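Local coordinates for protein dehydroquinate synthase (Thermus thermophilus, PDB 1UJN) that probably converts 3-deoxy-D-arabino-heptulosonate 7-phosphate into 3-dehydroquinate, the second step of chorismate biosynthesis, using NAD and a divalent cobalt or zinc ion, at residues G19-V24 with E40-E45; P30-F35 with S75-K80; K48-R53 with T87-G92. All blocks are in the same frame, centred on the assembly; numbering follows the deposited sequence.

Contact 1. Residues G19-V24 with E40-E45; sequences GVLKEV and EGFAQE
Leu21 packs against Phe42 and Glu45, a small van der Waals contact between the loop that follows strand 12-17 and helix 40-50. Both elements lie on one side of the mixed sheet of the N-terminal alpha/beta domain, which carries the predicted NAD-binding residues, and the helix belongs to the beta-alpha-beta crossover from strand 31-36 to strand 55-58. One methyl does most of the touching. CD1 of Leu21 lies 3.9 Å from the carbonyl O of Glu45 and equally 3.9 Å from CG of Glu45, so it sits beside the backbone as well as the side chain. The same methyl comes to 4.4 Å from CE1 of Phe42, obliquely to the ring. Val46 and Ala49, further along the helix, also touch Leu21. The loop is tied to strand 151-155 through Glu155, which accepts bonds from the backbone N of Gly19 and Val20. The Glu45 chain leaves the helix fully extended, with CG anti to the backbone N (chi1 179°), and its aliphatic part runs past Leu21 while the carboxylate continues to a salt bridge with Arg157. The same OE2 of Glu45 that meets Arg157 lies in the plane of the Phe42 ring at its edge, 3.8 Å from CD1 of Phe42.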
loop_
_atom_site.group_PDB
_atom_site.type_symbol
_atom_site.label_atom_id
_atom_site.label_comp_id
_atom_site.label_asym_id
_atom_site.label_seq_id
_atom_site.Cartn_x
_atom_site.Cartn_y
_atom_site.Cartn_z
ATOM N N GLY A 19 18.547 -23.753 12.272
ATOM C CA GLY A 19 18.504 -24.414 10.984
ATOM C C GLY A 19 17.198 -24.115 10.277
ATOM O O GLY A 19 16.667 -24.960 9.564
ATOM N N VAL A 20 16.668 -22.914 10.475
ATOM C CA VAL A 20 15.409 -22.542 9.830
ATOM C C VAL A 20 15.499 -22.451 8.300
ATOM O O VAL A 20 14.501 -22.645 7.609
ATOM C CB VAL A 20 14.863 -21.201 10.384
ATOM C CG1 VAL A 20 14.605 -21.334 11.880
ATOM C CG2 VAL A 20 15.842 -20.065 10.104
ATOM N N LEU A 21 16.683 -22.166 7.766
ATOM C CA LEU A 21 16.834 -22.062 6.312
ATOM C C LEU A 21 16.421 -23.321 5.558
ATOM O O LEU A 21 15.923 -23.241 4.434
ATOM C CB LEU A 21 18.276 -21.703 5.941
ATOM C CG LEU A 21 18.648 -20.223 6.034
ATOM C CD1 LEU A 21 20.116 -20.049 5.695
ATOM C CD2 LEU A 21 17.787 -19.406 5.072
ATOM N N LYS A 22 16.624 -24.483 6.173
ATOM C CA LYS A 22 16.262 -25.751 5.545
ATOM C C LYS A 22 14.744 -25.856 5.380
ATOM O O LYS A 22 14.252 -26.632 4.561
ATOM C CB LYS A 22 16.749 -26.923 6.401
ATOM C CG LYS A 22 15.777 -27.291 7.512
ATOM C CD LYS A 22 16.302 -28.410 8.393
ATOM C CE LYS A 22 15.530 -28.475 9.699
ATOM N NZ LYS A 22 15.643 -27.212 10.480
ATOM N N GLU A 23 14.009 -25.078 6.167
ATOM C CA GLU A 23 12.549 -25.102 6.127
ATOM C C GLU A 23 11.921 -24.120 5.141
ATOM O O GLU A 23 10.704 -24.108 4.964
ATOM C CB GLU A 23 11.992 -24.825 7.525
ATOM C CG GLU A 23 12.349 -25.898 8.540
ATOM C CD GLU A 23 11.840 -27.262 8.124
ATOM O OE1 GLU A 23 10.608 -27.424 8.002
ATOM O OE2 GLU A 23 12.671 -28.170 7.910
ATOM N N VAL A 24 12.738 -23.298 4.499
ATOM C CA VAL A 24 12.203 -22.323 3.552
ATOM C C VAL A 24 11.888 -22.980 2.216
ATOM O O VAL A 24 12.723 -23.684 1.659
ATOM C CB VAL A 24 13.202 -21.171 3.297
ATOM C CG1 VAL A 24 12.593 -20.154 2.335
ATOM C CG2 VAL A 24 13.582 -20.500 4.621
ATOM N N GLU A 40 25.294 -9.166 8.116
ATOM C CA GLU A 40 25.643 -9.533 6.753
ATOM C C GLU A 40 26.056 -10.996 6.643
ATOM O O GLU A 40 25.725 -11.663 5.662
ATOM C CB GLU A 40 26.772 -8.649 6.215
ATOM C CG GLU A 40 27.140 -9.004 4.774
ATOM C CD GLU A 40 28.061 -7.998 4.118
ATOM O OE1 GLU A 40 28.320 -8.148 2.904
ATOM O OE2 GLU A 40 28.523 -7.062 4.808
ATOM N N GLY A 41 26.782 -11.491 7.645
ATOM C CA GLY A 41 27.217 -12.878 7.625
ATOM C C GLY A 41 26.054 -13.827 7.401
ATOM O O GLY A 41 26.083 -14.678 6.509
ATOM N N PHE A 42 25.014 -13.674 8.214
ATOM C CA PHE A 42 23.836 -14.518 8.104
ATOM C C PHE A 42 23.099 -14.211 6.804
ATOM O O PHE A 42 22.563 -15.109 6.157
ATOM C CB PHE A 42 22.911 -14.290 9.310
ATOM C CG PHE A 42 21.642 -15.091 9.260
ATOM C CD1 PHE A 42 21.680 -16.469 9.081
ATOM C CD2 PHE A 42 20.404 -14.467 9.396
ATOM C CE1 PHE A 42 20.503 -17.220 9.035
ATOM C CE2 PHE A 42 19.222 -15.207 9.354
ATOM C CZ PHE A 42 19.271 -16.586 9.171
ATOM N N ALA A 43 23.078 -12.936 6.428
ATOM C CA ALA A 43 22.405 -12.515 5.200
ATOM C C ALA A 43 23.013 -13.239 4.001
ATOM O O ALA A 43 22.294 -13.718 3.123
ATOM C CB ALA A 43 22.531 -11.010 5.023
ATOM N N GLN A 44 24.339 -13.327 3.972
ATOM C CA GLN A 44 25.015 -14.009 2.877
ATOM C C GLN A 44 24.714 -15.503 2.915
ATOM O O GLN A 44 24.664 -16.156 1.880
ATOM C CB GLN A 44 26.527 -13.777 2.954
ATOM C CG GLN A 44 26.941 -12.322 2.843
ATOM C CD GLN A 44 26.770 -11.742 1.446
ATOM O OE1 GLN A 44 26.472 -12.471 0.499
ATOM N NE2 GLN A 44 26.945 -10.428 1.312
ATOM N N GLU A 45 24.515 -16.049 4.111
ATOM C CA GLU A 45 24.205 -17.468 4.239
ATOM C C GLU A 45 22.800 -17.732 3.692
ATOM O O GLU A 45 22.562 -18.729 2.997
ATOM C CB GLU A 45 24.284 -17.907 5.704
ATOM C CG GLU A 45 23.944 -19.367 5.904
ATOM C CD GLU A 45 24.044 -19.808 7.347
ATOM O OE1 GLU A 45 23.710 -20.977 7.629
ATOM O OE2 GLU A 45 24.453 -18.992 8.197
#

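Contact 2. Residues P30-F35 with S75-K80; sequences PAALLF and SWLAEK
The indole of Trp76 meets strand 31-35 with the outer end of its six-membered ring, and one of its faces is approached by Lys80 from the next turn of the same helix. CD of Lys80 stands 3.7 Å above the indole plane of Trp76, displaced toward the rim near NE1. The strand approaches the ring obliquely: CB of Ala32 is 3.8 Å from CZ3 of Trp76, and O of Leu33 is 3.9 Å from CH2 of the same indole. With CG anti to the backbone N (chi1 177°), the ring swings out from the helix, and its CZ3-CH2 end reaches the methyl of Ala32 and the carbonyl O of Leu33, which belong to successive residues. Leu77 adds a second contact to Ala32, its CD2 lying 3.8 Å from CB of Ala32; the aromatic and the aliphatic side chain come from the same side and meet the one methyl next to each other.

Helix 67-80 is the connection of a beta-alpha-beta crossover from strand 55-58 to strand 87-92, and it passes over strand 31-36, which lies between those two in the parallel part of the sheet. The short segments run nearly antiparallel, at 153°, with their axes 10.4 Å apart at closest. That spacing is bridged by the large indole reaching toward a small alanine. Leu82 covers Ala32 and Leu77 from the following loop, and Leu56 of strand 55-58 touches Trp76. The Ser75-Ala78 side of the helix, turned away from the strand, faces the second subunit, and there Ser75 OG bonds to OE1 of Glu138 of that subunit.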
loop_
_atom_site.group_PDB
_atom_site.type_symbol
_atom_site.label_atom_id
_atom_site.label_comp_id
_atom_site.label_asym_id
_atom_site.label_seq_id
_atom_site.Cartn_x
_atom_site.Cartn_y
_atom_site.Cartn_z
ATOM N N PRO A 30 12.241 -14.912 -9.477
ATOM C CA PRO A 30 13.377 -14.044 -9.151
ATOM C C PRO A 30 13.309 -13.558 -7.703
ATOM O O PRO A 30 12.259 -13.660 -7.053
ATOM C CB PRO A 30 13.258 -12.910 -10.173
ATOM C CG PRO A 30 12.356 -13.380 -11.274
ATOM C CD PRO A 30 11.435 -14.343 -10.570
ATOM N N ALA A 31 14.424 -13.042 -7.195
ATOM C CA ALA A 31 14.467 -12.578 -5.812
ATOM C C ALA A 31 15.575 -11.572 -5.538
ATOM O O ALA A 31 16.525 -11.435 -6.313
ATOM C CB ALA A 31 14.621 -13.784 -4.880
ATOM N N ALA A 32 15.437 -10.867 -4.420
ATOM C CA ALA A 32 16.414 -9.882 -3.987
ATOM C C ALA A 32 16.412 -9.961 -2.468
ATOM O O ALA A 32 15.408 -10.358 -1.870
ATOM C CB ALA A 32 16.009 -8.486 -4.454
ATOM N N LEU A 33 17.525 -9.601 -1.840
ATOM C CA LEU A 33 17.608 -9.677 -0.391
ATOM C C LEU A 33 18.121 -8.367 0.192
ATOM O O LEU A 33 19.155 -7.850 -0.222
ATOM C CB LEU A 33 18.514 -10.852 0.024
ATOM C CG LEU A 33 18.620 -11.227 1.512
ATOM C CD1 LEU A 33 19.078 -12.679 1.639
ATOM C CD2 LEU A 33 19.592 -10.286 2.225
ATOM N N LEU A 34 17.358 -7.834 1.143
ATOM C CA LEU A 34 17.672 -6.594 1.841
ATOM C C LEU A 34 18.104 -6.999 3.253
ATOM O O LEU A 34 17.425 -7.804 3.902
ATOM C CB LEU A 34 16.411 -5.725 1.906
ATOM C CG LEU A 34 16.520 -4.316 2.479
ATOM C CD1 LEU A 34 17.352 -3.462 1.531
ATOM C CD2 LEU A 34 15.120 -3.714 2.660
ATOM N N PHE A 35 19.209 -6.442 3.746
ATOM C CA PHE A 35 19.688 -6.815 5.076
ATOM C C PHE A 35 20.329 -5.694 5.891
ATOM O O PHE A 35 20.822 -4.714 5.345
ATOM C CB PHE A 35 20.698 -7.964 4.950
ATOM C CG PHE A 35 21.983 -7.577 4.250
ATOM C CD1 PHE A 35 23.083 -7.126 4.977
ATOM C CD2 PHE A 35 22.086 -7.662 2.865
ATOM C CE1 PHE A 35 24.269 -6.765 4.334
ATOM C CE2 PHE A 35 23.268 -7.303 2.209
ATOM C CZ PHE A 35 24.363 -6.855 2.946
ATOM N N SER A 75 14.214 1.965 -6.212
ATOM C CA SER A 75 14.969 2.171 -7.445
ATOM C C SER A 75 15.982 1.053 -7.655
ATOM O O SER A 75 16.288 0.682 -8.790
ATOM C CB SER A 75 15.674 3.526 -7.414
ATOM O OG SER A 75 14.738 4.571 -7.622
ATOM N N TRP A 76 16.487 0.507 -6.553
ATOM C CA TRP A 76 17.456 -0.579 -6.620
ATOM C C TRP A 76 16.775 -1.797 -7.248
ATOM O O TRP A 76 17.337 -2.446 -8.130
ATOM C CB TRP A 76 17.975 -0.904 -5.212
ATOM C CG TRP A 76 18.932 -2.051 -5.161
ATOM C CD1 TRP A 76 20.189 -2.100 -5.691
ATOM C CD2 TRP A 76 18.695 -3.332 -4.572
ATOM N NE1 TRP A 76 20.751 -3.335 -5.472
ATOM C CE2 TRP A 76 19.855 -4.112 -4.786
ATOM C CE3 TRP A 76 17.616 -3.899 -3.882
ATOM C CZ2 TRP A 76 19.964 -5.430 -4.335
ATOM C CZ3 TRP A 76 17.727 -5.216 -3.431
ATOM C CH2 TRP A 76 18.894 -5.963 -3.662
ATOM N N LEU A 77 15.553 -2.092 -6.805
ATOM C CA LEU A 77 14.800 -3.221 -7.347
ATOM C C LEU A 77 14.468 -2.980 -8.822
ATOM O O LEU A 77 14.636 -3.867 -9.661
ATOM C CB LEU A 77 13.504 -3.423 -6.554
ATOM C CG LEU A 77 13.656 -3.812 -5.080
ATOM C CD1 LEU A 77 12.292 -3.880 -4.404
ATOM C CD2 LEU A 77 14.344 -5.154 -4.991
ATOM N N ALA A 78 14.002 -1.773 -9.128
ATOM C CA ALA A 78 13.645 -1.396 -10.491
ATOM C C ALA A 78 14.846 -1.547 -11.419
ATOM O O ALA A 78 14.737 -2.105 -12.506
ATOM C CB ALA A 78 13.146 0.045 -10.519
ATOM N N GLU A 79 15.987 -1.038 -10.977
ATOM C CA GLU A 79 17.219 -1.109 -11.755
ATOM C C GLU A 79 17.554 -2.531 -12.197
ATOM O O GLU A 79 18.024 -2.744 -13.315
ATOM C CB GLU A 79 18.377 -0.539 -10.932
ATOM C CG GLU A 79 19.747 -0.820 -11.511
ATOM C CD GLU A 79 20.856 -0.236 -10.666
ATOM O OE1 GLU A 79 20.541 0.486 -9.693
ATOM O OE2 GLU A 79 22.042 -0.496 -10.974
ATOM N N LYS A 80 17.319 -3.503 -11.318
ATOM C CA LYS A 80 17.613 -4.896 -11.632
ATOM C C LYS A 80 16.518 -5.522 -12.501
ATOM O O LYS A 80 16.651 -6.625 -13.014
ATOM C CB LYS A 80 17.735 -5.666 -10.316
ATOM C CG LYS A 80 19.185 -5.776 -9.841
ATOM C CD LYS A 80 19.420 -5.041 -8.519
ATOM C CE LYS A 80 20.447 -3.912 -8.651
ATOM N NZ LYS A 80 21.789 -4.434 -8.398
#

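Contact 3. Residues K48-R53 with T87-G92; sequences KALGVR and TLLVVG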
loop_
_atom_site.group_PDB
_atom_site.type_symbol
_atom_site.label_atom_id
_atom_site.label_comp_id
_atom_site.label_asym_id
_atom_site.label_seq_id
_atom_site.Cartn_x
_atom_site.Cartn_y
_atom_site.Cartn_z
ATOM N N LYS A 48 23.019 -17.493 -0.130
ATOM C CA LYS A 48 23.656 -18.668 -0.721
ATOM C C LYS A 48 22.757 -19.900 -0.690
ATOM O O LYS A 48 22.671 -20.637 -1.670
ATOM C CB LYS A 48 24.971 -18.968 0.001
ATOM C CG LYS A 48 25.901 -19.892 -0.771
ATOM C CD LYS A 48 27.249 -20.006 -0.079
ATOM C CE LYS A 48 28.240 -20.776 -0.935
ATOM N NZ LYS A 48 27.641 -22.032 -1.459
ATOM N N ALA A 49 22.078 -20.119 0.429
ATOM C CA ALA A 49 21.199 -21.270 0.570
ATOM C C ALA A 49 20.025 -21.266 -0.410
ATOM O O ALA A 49 19.650 -22.309 -0.951
ATOM C CB ALA A 49 20.672 -21.341 2.004
ATOM N N LEU A 50 19.457 -20.089 -0.651
ATOM C CA LEU A 50 18.294 -19.975 -1.519
ATOM C C LEU A 50 18.568 -19.536 -2.958
ATOM O O LEU A 50 17.641 -19.430 -3.761
ATOM C CB LEU A 50 17.281 -19.034 -0.860
ATOM C CG LEU A 50 16.814 -19.546 0.512
ATOM C CD1 LEU A 50 16.045 -18.472 1.266
ATOM C CD2 LEU A 50 15.956 -20.786 0.307
ATOM N N GLY A 51 19.833 -19.284 -3.280
ATOM C CA GLY A 51 20.189 -18.879 -4.632
ATOM C C GLY A 51 19.889 -17.434 -4.997
ATOM O O GLY A 51 19.638 -17.123 -6.166
ATOM N N VAL A 52 19.911 -16.544 -4.010
ATOM C CA VAL A 52 19.640 -15.136 -4.266
ATOM C C VAL A 52 20.929 -14.432 -4.675
ATOM O O VAL A 52 21.946 -14.540 -3.992
ATOM C CB VAL A 52 19.044 -14.455 -3.020
ATOM C CG1 VAL A 52 18.728 -12.999 -3.323
ATOM C CG2 VAL A 52 17.779 -15.196 -2.593
ATOM N N ARG A 53 20.877 -13.707 -5.786
ATOM C CA ARG A 53 22.074 -13.037 -6.322
ATOM C C ARG A 53 22.086 -11.509 -6.093
ATOM O O ARG A 53 23.115 -10.852 -6.167
ATOM C CB ARG A 53 22.160 -13.342 -7.818
ATOM C CG ARG A 53 22.158 -14.842 -8.109
ATOM C CD ARG A 53 23.351 -15.558 -7.463
ATOM N NE ARG A 53 24.580 -14.780 -7.649
ATOM C CZ ARG A 53 25.715 -15.289 -7.136
ATOM N NH1 ARG A 53 25.696 -16.447 -6.498
ATOM N NH2 ARG A 53 26.863 -14.621 -7.280
ATOM N N THR A 87 10.419 -12.190 -5.205
ATOM C CA THR A 87 10.270 -12.282 -3.758
ATOM C C THR A 87 11.374 -11.462 -3.111
ATOM O O THR A 87 12.539 -11.556 -3.506
ATOM C CB THR A 87 10.412 -13.735 -3.257
ATOM O OG1 THR A 87 9.394 -14.549 -3.847
ATOM C CG2 THR A 87 10.279 -13.792 -1.734
ATOM N N LEU A 88 11.009 -10.652 -2.125
ATOM C CA LEU A 88 11.992 -9.844 -1.407
ATOM C C LEU A 88 12.272 -10.524 -0.073
ATOM O O LEU A 88 11.348 -10.771 0.700
ATOM C CB LEU A 88 11.443 -8.437 -1.138
ATOM C CG LEU A 88 12.384 -7.490 -0.378
ATOM C CD1 LEU A 88 13.598 -7.170 -1.251
ATOM C CD2 LEU A 88 11.658 -6.207 -0.022
ATOM N N LEU A 89 13.534 -10.847 0.188
ATOM C CA LEU A 89 13.903 -11.473 1.452
ATOM C C LEU A 89 14.434 -10.362 2.352
ATOM O O LEU A 89 15.230 -9.526 1.921
ATOM C CB LEU A 89 14.970 -12.556 1.235
ATOM C CG LEU A 89 14.490 -13.826 0.519
ATOM C CD1 LEU A 89 14.251 -13.552 -0.961
ATOM C CD2 LEU A 89 15.548 -14.915 0.681
ATOM N N VAL A 90 13.977 -10.332 3.599
ATOM C CA VAL A 90 14.408 -9.280 4.509
ATOM C C VAL A 90 15.051 -9.856 5.756
ATOM O O VAL A 90 14.407 -10.574 6.530
ATOM C CB VAL A 90 13.216 -8.373 4.903
ATOM C CG1 VAL A 90 13.719 -7.157 5.657
ATOM C CG2 VAL A 90 12.455 -7.942 3.647
ATOM N N VAL A 91 16.323 -9.526 5.951
ATOM C CA VAL A 91 17.088 -10.039 7.081
ATOM C C VAL A 91 17.518 -8.902 8.003
ATOM O O VAL A 91 18.326 -8.055 7.621
ATOM C CB VAL A 91 18.343 -10.790 6.586
ATOM C CG1 VAL A 91 19.045 -11.471 7.760
ATOM C CG2 VAL A 91 17.954 -11.812 5.506
ATOM N N GLY A 92 16.971 -8.890 9.215
ATOM C CA GLY A 92 17.313 -7.845 10.163
ATOM C C GLY A 92 16.285 -7.746 11.270
ATOM O O GLY A 92 15.472 -8.654 11.462
#
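Leu89 points from the middle of strand 87-92 to the end of helix 40-50, where its CD2 methyl meets both Leu50 and Val52. The contact lies in the hydrophobic layer between helix 40-50 and the sheet of the alpha/beta domain, just where the crossover from strand 31-36 turns toward strand 55-58. CD2 of Leu89 is 3.6 Å from CD1 of Leu50 and 4.0 Å from CG2 of Val52. Its reach comes from the second torsion: with chi2 at 73°, CD1 folds back beside CA and CD2 takes the extended position, farthest from the strand. The leucines are crossed at a slant, whereas Val52 and Leu89 pass each other in opposite directions, the valine using the methyl that stands anti to its carbonyl carbon.

The second shell holds these groups from several sides. Val24 touches Leu50, Leu27 and Leu33 touch Val52, and Ala31, Leu33, Phe116 and Val46 gather round Leu89, so helix, loop and neighbouring strands all contribute to one apolar core. The strand itself is fixed between two others, through backbone bonds from Leu89 to Ala32 and from Leu88 to Ala112 and Leu114. Between the two helix-side partners the chain turns at Gly51, the first residue to leave helical angles, with phi at 77°. The methyls CD1 of Leu50 and CG2 of Val52 stay 5.3 Å apart, making nearly a right angle at CD2 of Leu89.

The three contacts lie on both sides of one sheet. Contacts 1 and 3 share helix 40-50 and lie on the same side, their centres about 8 Å apart, joined where CD2 of Phe42 packs 3.7 Å from CG1 of Val91. Contact 2 covers the other side of strand 31-36. It is coupled to contact 3 through the sheet, O of Ala32 lying 2.8 Å from N of Leu89, a probable hydrogen bond, and to contact 1 by CB of Ala43 at 3.6 Å from CB of Phe35. Phe42 of contact 1 lies about 4 Å from the side chain of Thr118, a predicted NAD-binding residue; Val91, beside contact 3, also touches Thr118, while the Leu89 side chain is about 11 Å away from it.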